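Local coordinates for protein Sfrice_029225 (Spodoptera frugiperda, PDB 6I50) that probably acts as a secreted cytokine of the tumour necrosis factor family, assembling as a trimer and engaging receptors of the TNF-receptor type, at residues S146-P150 / E151-I155; N139-G142 / D143-S146. All coordinates share one frame; numbering follows the deposited sequence.

Interaction 1 of 2, residues S146-P150 / E151-I155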
ATOM      1  N   SER A 146      -6.339  18.908   1.838  1.00 14.59           N
ATOM      2  CA  SER A 146      -5.490  17.931   1.173  1.00 16.78           C
ATOM      3  C   SER A 146      -4.917  18.537  -0.101  1.00 16.92           C
ATOM      4  O   SER A 146      -5.480  19.474  -0.676  1.00 17.69           O
ATOM      5  CB  SER A 146      -6.255  16.640   0.850  1.00 19.79           C
ATOM      6  OG  SER A 146      -7.501  16.925   0.238  1.00 27.93           O
ATOM      7  N   LEU A 147      -3.780  17.995  -0.537  1.00 14.71           N
ATOM      8  CA  LEU A 147      -3.131  18.430  -1.771  1.00 14.32           C
ATOM      9  C   LEU A 147      -3.580  17.518  -2.906  1.00 13.81           C
ATOM     10  O   LEU A 147      -3.248  16.325  -2.927  1.00 14.80           O
ATOM     11  CB  LEU A 147      -1.611  18.416  -1.627  1.00 13.65           C
ATOM     12  CG  LEU A 147      -1.012  19.467  -0.699  1.00 16.70           C
ATOM     13  CD1 LEU A 147       0.498  19.298  -0.614  1.00 16.17           C
ATOM     14  CD2 LEU A 147      -1.368  20.861  -1.192  1.00 24.01           C
ATOM     15  N   MET A 148      -4.330  18.075  -3.851  1.00 13.45           N
ATOM     16  CA  MET A 148      -4.870  17.288  -4.956  1.00 17.03           C
ATOM     17  C   MET A 148      -3.983  17.472  -6.187  1.00 20.53           C
ATOM     18  O   MET A 148      -4.320  18.140  -7.165  1.00 19.46           O
ATOM     19  CB  MET A 148      -6.321  17.674  -5.228  1.00 21.19           C
ATOM     20  CG  MET A 148      -7.203  17.621  -3.987  1.00 34.23           C
ATOM     21  SD  MET A 148      -6.986  16.067  -3.102  1.00 50.93           S
ATOM     22  CE  MET A 148      -7.406  14.948  -4.401  1.00  9.78           C
ATOM     23  N   GLN A 149      -2.811  16.856  -6.101  1.00 16.22           N
ATOM     24  CA  GLN A 149      -1.826  16.813  -7.167  1.00 13.12           C
ATOM     25  C   GLN A 149      -1.606  15.356  -7.547  1.00 12.50           C
ATOM     26  O   GLN A 149      -1.751  14.471  -6.696  1.00 13.13           O
ATOM     27  CB  GLN A 149      -0.504  17.466  -6.728  1.00 15.43           C
ATOM     28  CG  GLN A 149      -0.657  18.937  -6.320  1.00 19.13           C
ATOM     29  CD  GLN A 149       0.588  19.510  -5.657  1.00 30.10           C
ATOM     30  OE1 GLN A 149       1.303  18.817  -4.937  1.00 39.72           O
ATOM     31  NE2 GLN A 149       0.849  20.786  -5.904  1.00 35.44           N
ATOM     32  N   PRO A 150      -1.289  15.066  -8.818  1.00 13.58           N
ATOM     33  CA  PRO A 150      -1.406  13.677  -9.296  1.00 14.37           C
ATOM     34  C   PRO A 150      -0.522  12.701  -8.547  1.00 14.54           C
ATOM     35  O   PRO A 150      -0.929  11.560  -8.300  1.00 13.90           O
ATOM     36  CB  PRO A 150      -0.999  13.783 -10.774  1.00 16.49           C
ATOM     37  CG  PRO A 150      -1.184  15.209 -11.127  1.00 20.99           C
ATOM     38  CD  PRO A 150      -0.879  15.989  -9.890  1.00 16.24           C
ATOM     39  N   GLU A 151       0.687  13.115  -8.188  1.00 15.70           N
ATOM     40  CA  GLU A 151       1.595  12.232  -7.474  1.00 11.66           C
ATOM     41  C   GLU A 151       1.257  12.103  -5.992  1.00 11.44           C
ATOM     42  O   GLU A 151       1.800  11.212  -5.329  1.00 13.51           O
ATOM     43  CB  GLU A 151       3.034  12.730  -7.645  1.00 13.43           C
ATOM     44  CG  GLU A 151       3.407  13.939  -6.779  1.00 16.20           C
ATOM     45  CD  GLU A 151       2.949  15.271  -7.343  1.00 25.73           C
ATOM     46  OE1 GLU A 151       2.248  15.303  -8.382  1.00 21.95           O
ATOM     47  OE2 GLU A 151       3.305  16.304  -6.737  1.00 27.80           O
ATOM     48  N   LYS A 152       0.370  12.946  -5.463  1.00 10.77           N
ATOM     49  CA  LYS A 152       0.111  12.995  -4.025  1.00 11.60           C
ATOM     50  C   LYS A 152      -1.188  12.308  -3.609  1.00 12.14           C
ATOM     51  O   LYS A 152      -1.220  11.640  -2.570  1.00  9.63           O
ATOM     52  CB  LYS A 152       0.095  14.455  -3.549  1.00 10.73           C
ATOM     53  CG  LYS A 152       1.466  15.123  -3.606  1.00 12.97           C
ATOM     54  CD  LYS A 152       1.493  16.424  -2.813  1.00 16.35           C
ATOM     55  CE  LYS A 152       2.910  16.981  -2.718  1.00 19.83           C
ATOM     56  NZ  LYS A 152       3.405  17.496  -4.031  1.00 18.84           N
ATOM     57  N   SER A 153      -2.265  12.452  -4.379  1.00 11.17           N
ATOM     58  CA  SER A 153      -3.573  11.930  -3.992  1.00  8.65           C
ATOM     59  C   SER A 153      -4.207  11.216  -5.175  1.00 11.09           C
ATOM     60  O   SER A 153      -4.154  11.718  -6.301  1.00 12.34           O
ATOM     61  CB  SER A 153      -4.504  13.051  -3.496  1.00 12.48           C
ATOM     62  OG  SER A 153      -3.979  13.679  -2.334  1.00 11.28           O
ATOM     63  N   PHE A 154      -4.803  10.047  -4.924  1.00  9.84           N
ATOM     64  CA  PHE A 154      -5.321   9.246  -6.031  1.00  9.87           C
ATOM     65  C   PHE A 154      -6.196   8.115  -5.502  1.00 11.19           C
ATOM     66  O   PHE A 154      -6.180   7.788  -4.312  1.00 10.54           O
ATOM     67  CB  PHE A 154      -4.181   8.675  -6.882  1.00  9.65           C
ATOM     68  CG  PHE A 154      -3.054   8.076  -6.073  1.00 11.49           C
ATOM     69  CD1 PHE A 154      -3.145   6.783  -5.579  1.00 13.13           C
ATOM     70  CD2 PHE A 154      -1.899   8.803  -5.825  1.00 11.06           C
ATOM     71  CE1 PHE A 154      -2.113   6.233  -4.838  1.00 10.77           C
ATOM     72  CE2 PHE A 154      -0.862   8.256  -5.086  1.00 14.08           C
ATOM     73  CZ  PHE A 154      -0.966   6.964  -4.600  1.00 11.09           C
ATOM     74  N   ILE A 155      -6.946   7.506  -6.420  1.00 12.55           N
ATOM     75  CA  ILE A 155      -7.728   6.301  -6.154  1.00  9.60           C
ATOM     76  C   ILE A 155      -7.700   5.449  -7.416  1.00  9.13           C
ATOM     77  O   ILE A 155      -7.879   5.960  -8.525  1.00 11.05           O
ATOM     78  CB  ILE A 155      -9.180   6.614  -5.727  1.00  9.72           C
ATOM     79  CG1 ILE A 155     -10.010   5.329  -5.638  1.00 10.83           C
ATOM     80  CG2 ILE A 155      -9.848   7.607  -6.681  1.00 11.39           C
ATOM     81  CD1 ILE A 155     -11.373   5.521  -4.993  1.00  8.88           C
TER
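Gln-149 O receives two backbone N-H groups from beyond the bend, Lys-152 N at 2.9 Å and Ser-153 N at 3.1 Å, so the chain folds back tightly over residues 149-153. The two donors use the carbonyl differently: Ser-153 N approaches almost straight in line with the C=O bond (174°), whereas Lys-152 N sits above the carbonyl plane. A second tie lies deeper in the turn, where the hydroxyl of Ser-153 donates to Leu-147 O at 2.8 Å. The same hydroxyl also bonds Tyr-77 N of strand 68-80, which anchors the bend to the neighbouring strand. Beside it, Met-148 curls round at chi2 and chi3 until CE rests 3.6 Å from Ser-153 CB, and both residues pack on Trp-40. The whole excursion is a local break in strand 144-161, the long strand of the TNF-type beta sandwich; its course is interrupted after Leu-147 and resumes at Phe-154. The side chains of Gln-149 and Lys-152 run alongside each other, pointing the same way. Lys-152 extends as far as CE and then turns at chi4 (70°), which carries NZ to Gln-149 OE1 at 2.6 Å, meeting the amide oxygen almost head-on. NZ also forms a salt bridge with Glu-151 OE2 at 3.0 Å, reaching the oxygen on its anti side and somewhat out of the carboxylate plane. Glu-151 is folded at chi2 (-81°), which returns the carboxylate over its own turn and leaves OE1 3.5 Å from Pro-150 CD. Leu-147 CD1 flanks the aliphatic part of the lysine, 3.8 Å from Lys-152 CD. Leu-102 of the second subunit packs on Glu-151, and Lys-152 NZ makes a weak hydrogen bond with Gln-104 OE1 of that subunit.

Interaction 2 of 2, residues N139-G142 / D143-S146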
ATOM      1  N   ASN A 139     -13.456  12.311   4.124  1.00 12.62           N
ATOM      2  CA  ASN A 139     -12.761  12.428   5.395  1.00 12.85           C
ATOM      3  C   ASN A 139     -13.726  12.062   6.519  1.00 20.02           C
ATOM      4  O   ASN A 139     -14.946  12.205   6.387  1.00 17.62           O
ATOM      5  CB  ASN A 139     -12.208  13.844   5.573  1.00 16.90           C
ATOM      6  CG  ASN A 139     -11.230  14.221   4.476  1.00 16.88           C
ATOM      7  OD1 ASN A 139     -10.493  13.371   3.963  1.00 17.16           O
ATOM      8  ND2 ASN A 139     -11.229  15.495   4.095  1.00 20.09           N
ATOM      9  N   THR A 140     -13.178  11.539   7.617  1.00 18.07           N
ATOM     10  CA  THR A 140     -14.037  11.129   8.721  1.00 20.81           C
ATOM     11  C   THR A 140     -14.531  12.305   9.548  1.00 26.85           C
ATOM     12  O   THR A 140     -15.587  12.200  10.179  1.00 33.36           O
ATOM     13  CB  THR A 140     -13.307  10.150   9.638  1.00 28.10           C
ATOM     14  OG1 THR A 140     -12.298  10.858  10.369  1.00 37.64           O
ATOM     15  CG2 THR A 140     -12.665   9.046   8.825  1.00 24.43           C
ATOM     16  N   ALA A 141     -13.795  13.412   9.569  1.00 31.72           N
ATOM     17  CA  ALA A 141     -14.177  14.589  10.331  1.00 38.23           C
ATOM     18  C   ALA A 141     -14.180  15.803   9.416  1.00 41.95           C
ATOM     19  O   ALA A 141     -13.541  15.822   8.360  1.00 45.02           O
ATOM     20  CB  ALA A 141     -13.240  14.829  11.519  1.00 42.34           C
ATOM     21  N   GLY A 142     -14.904  16.829   9.847  1.00 43.10           N
ATOM     22  CA  GLY A 142     -15.161  17.955   8.979  1.00 45.04           C
ATOM     23  C   GLY A 142     -13.924  18.784   8.700  1.00 38.72           C
ATOM     24  O   GLY A 142     -13.041  18.947   9.542  1.00 44.88           O
ATOM     25  N   ASP A 143     -13.868  19.299   7.473  1.00 39.04           N
ATOM     26  CA  ASP A 143     -12.937  20.345   7.086  1.00 40.58           C
ATOM     27  C   ASP A 143     -11.484  19.964   7.321  1.00 39.76           C
ATOM     28  O   ASP A 143     -10.857  20.394   8.294  1.00 51.81           O
ATOM     29  CB  ASP A 143     -13.289  21.634   7.817  1.00 49.00           C
ATOM     30  CG  ASP A 143     -14.569  22.250   7.296  1.00 57.11           C
ATOM     31  OD1 ASP A 143     -15.525  21.491   7.019  1.00 56.49           O
ATOM     32  OD2 ASP A 143     -14.617  23.489   7.150  1.00 60.19           O
ATOM     33  N   ARG A 144     -10.953  19.152   6.421  1.00 26.18           N
ATOM     34  CA  ARG A 144      -9.531  18.885   6.330  1.00 21.15           C
ATOM     35  C   ARG A 144      -9.054  19.365   4.969  1.00 21.68           C
ATOM     36  O   ARG A 144      -9.818  19.371   3.995  1.00 22.03           O
ATOM     37  CB  ARG A 144      -9.221  17.392   6.511  1.00 17.96           C
ATOM     38  CG  ARG A 144      -9.684  16.819   7.842  1.00 22.33           C
ATOM     39  CD  ARG A 144      -8.898  17.396   8.995  1.00 22.05           C
ATOM     40  NE  ARG A 144      -9.031  16.595  10.214  1.00 24.39           N
ATOM     41  CZ  ARG A 144      -9.925  16.818  11.172  1.00 26.70           C
ATOM     42  NH1 ARG A 144      -9.954  16.040  12.247  1.00 33.36           N
ATOM     43  NH2 ARG A 144     -10.789  17.822  11.066  1.00 26.17           N
ATOM     44  N   HIS A 145      -7.800  19.793   4.912  1.00 18.25           N
ATOM     45  CA  HIS A 145      -7.186  20.236   3.671  1.00 17.48           C
ATOM     46  C   HIS A 145      -6.252  19.159   3.140  1.00 16.19           C
ATOM     47  O   HIS A 145      -5.467  18.575   3.893  1.00 15.52           O
ATOM     48  CB  HIS A 145      -6.407  21.535   3.876  1.00 18.90           C
ATOM     49  CG  HIS A 145      -7.254  22.677   4.338  1.00 28.69           C
ATOM     50  ND1 HIS A 145      -7.725  22.779   5.629  1.00 32.94           N
ATOM     51  CD2 HIS A 145      -7.716  23.766   3.682  1.00 32.24           C
ATOM     52  CE1 HIS A 145      -8.436  23.886   5.750  1.00 34.08           C
ATOM     53  NE2 HIS A 145      -8.446  24.502   4.582  1.00 32.41           N
ATOM     54  N   SER A 146      -6.339  18.908   1.838  1.00 14.59           N
ATOM     55  CA  SER A 146      -5.490  17.931   1.173  1.00 16.78           C
ATOM     56  C   SER A 146      -4.917  18.537  -0.101  1.00 16.92           C
ATOM     57  O   SER A 146      -5.480  19.474  -0.676  1.00 17.69           O
ATOM     58  CB  SER A 146      -6.255  16.640   0.850  1.00 19.79           C
ATOM     59  OG  SER A 146      -7.501  16.925   0.238  1.00 27.93           O
TER
HETATM   60  O   HOH W   1      -9.295  17.068   2.666  1.00 19.40           O
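With CG anti to its carbonyl carbon (chi1 -59°) and the chain bent again at chi2 (-67°), Arg-144 swings its guanidinium back over the loop, where Ala-141 CB lies against one face of the group, 3.6 Å from Arg-144 NH1. Gly-142 O approaches the same group obliquely, 2.9 Å from Arg-144 NH2. NH1 is hydrogen-bonded to the carbonyl of Thr-84, so the arginine reaches across from the start of its own strand to the 84-92 strand while the methyl of Ala-141 lies against it. Nearer the backbone, Asn-139 ND2 stands 3.7 Å from Arg-144 CB, and the amide and guanidinium planes are inclined by 27°. That ND2 donates to a water at 2.9 Å, and the water in turn donates to Arg-144 O at 2.7 Å. Ser-146 OG is hydrogen-bonded to the same water at 3.0 Å, which joins the end of one strand to the beginning of the next. The other end of the asparagine amide is engaged too, OD1 being held by Tyr-78 OH and His-37 NE2. At the entry to the strand, Asp-143 has a positive phi, and it and Arg-144 together face Val-31, forming a G1 beta bulge; the carboxylate of Asp-143 forms a salt bridge with Arg-30. Replacing Arg-144 by alanine would probably deprive the Thr-84 carbonyl of this donor and uncover the methyl of Ala-141. With the carbonyls of Gly-142 and Thr-84 close to the guanidinium, their partial negative charge is likely to steady its positive charge; both ends of the buried Asn-139 amide have partners, which fixes its rotation, and the water gives three polar groups a common mate.

In the fold
Followed from the N terminus, the chain leaves strand 134-139 and meets interaction 2 first, where residues 139-146 close the loop leading into strand 144-161. Ser-146 then belongs to both contacts: interaction 2 ends on it and interaction 1 begins there, so the two follow in series and neither nest nor cross. Interaction 1 closes the loop that breaks this same strand before it resumes at Phe-154. Their centres lie about 14 Å apart. Interaction 2 connects the two sheets of the sandwich, since strand 134-139 belongs to one and strand 144-161 to the other, whereas interaction 1 stays with the latter sheet and reaches a second subunit.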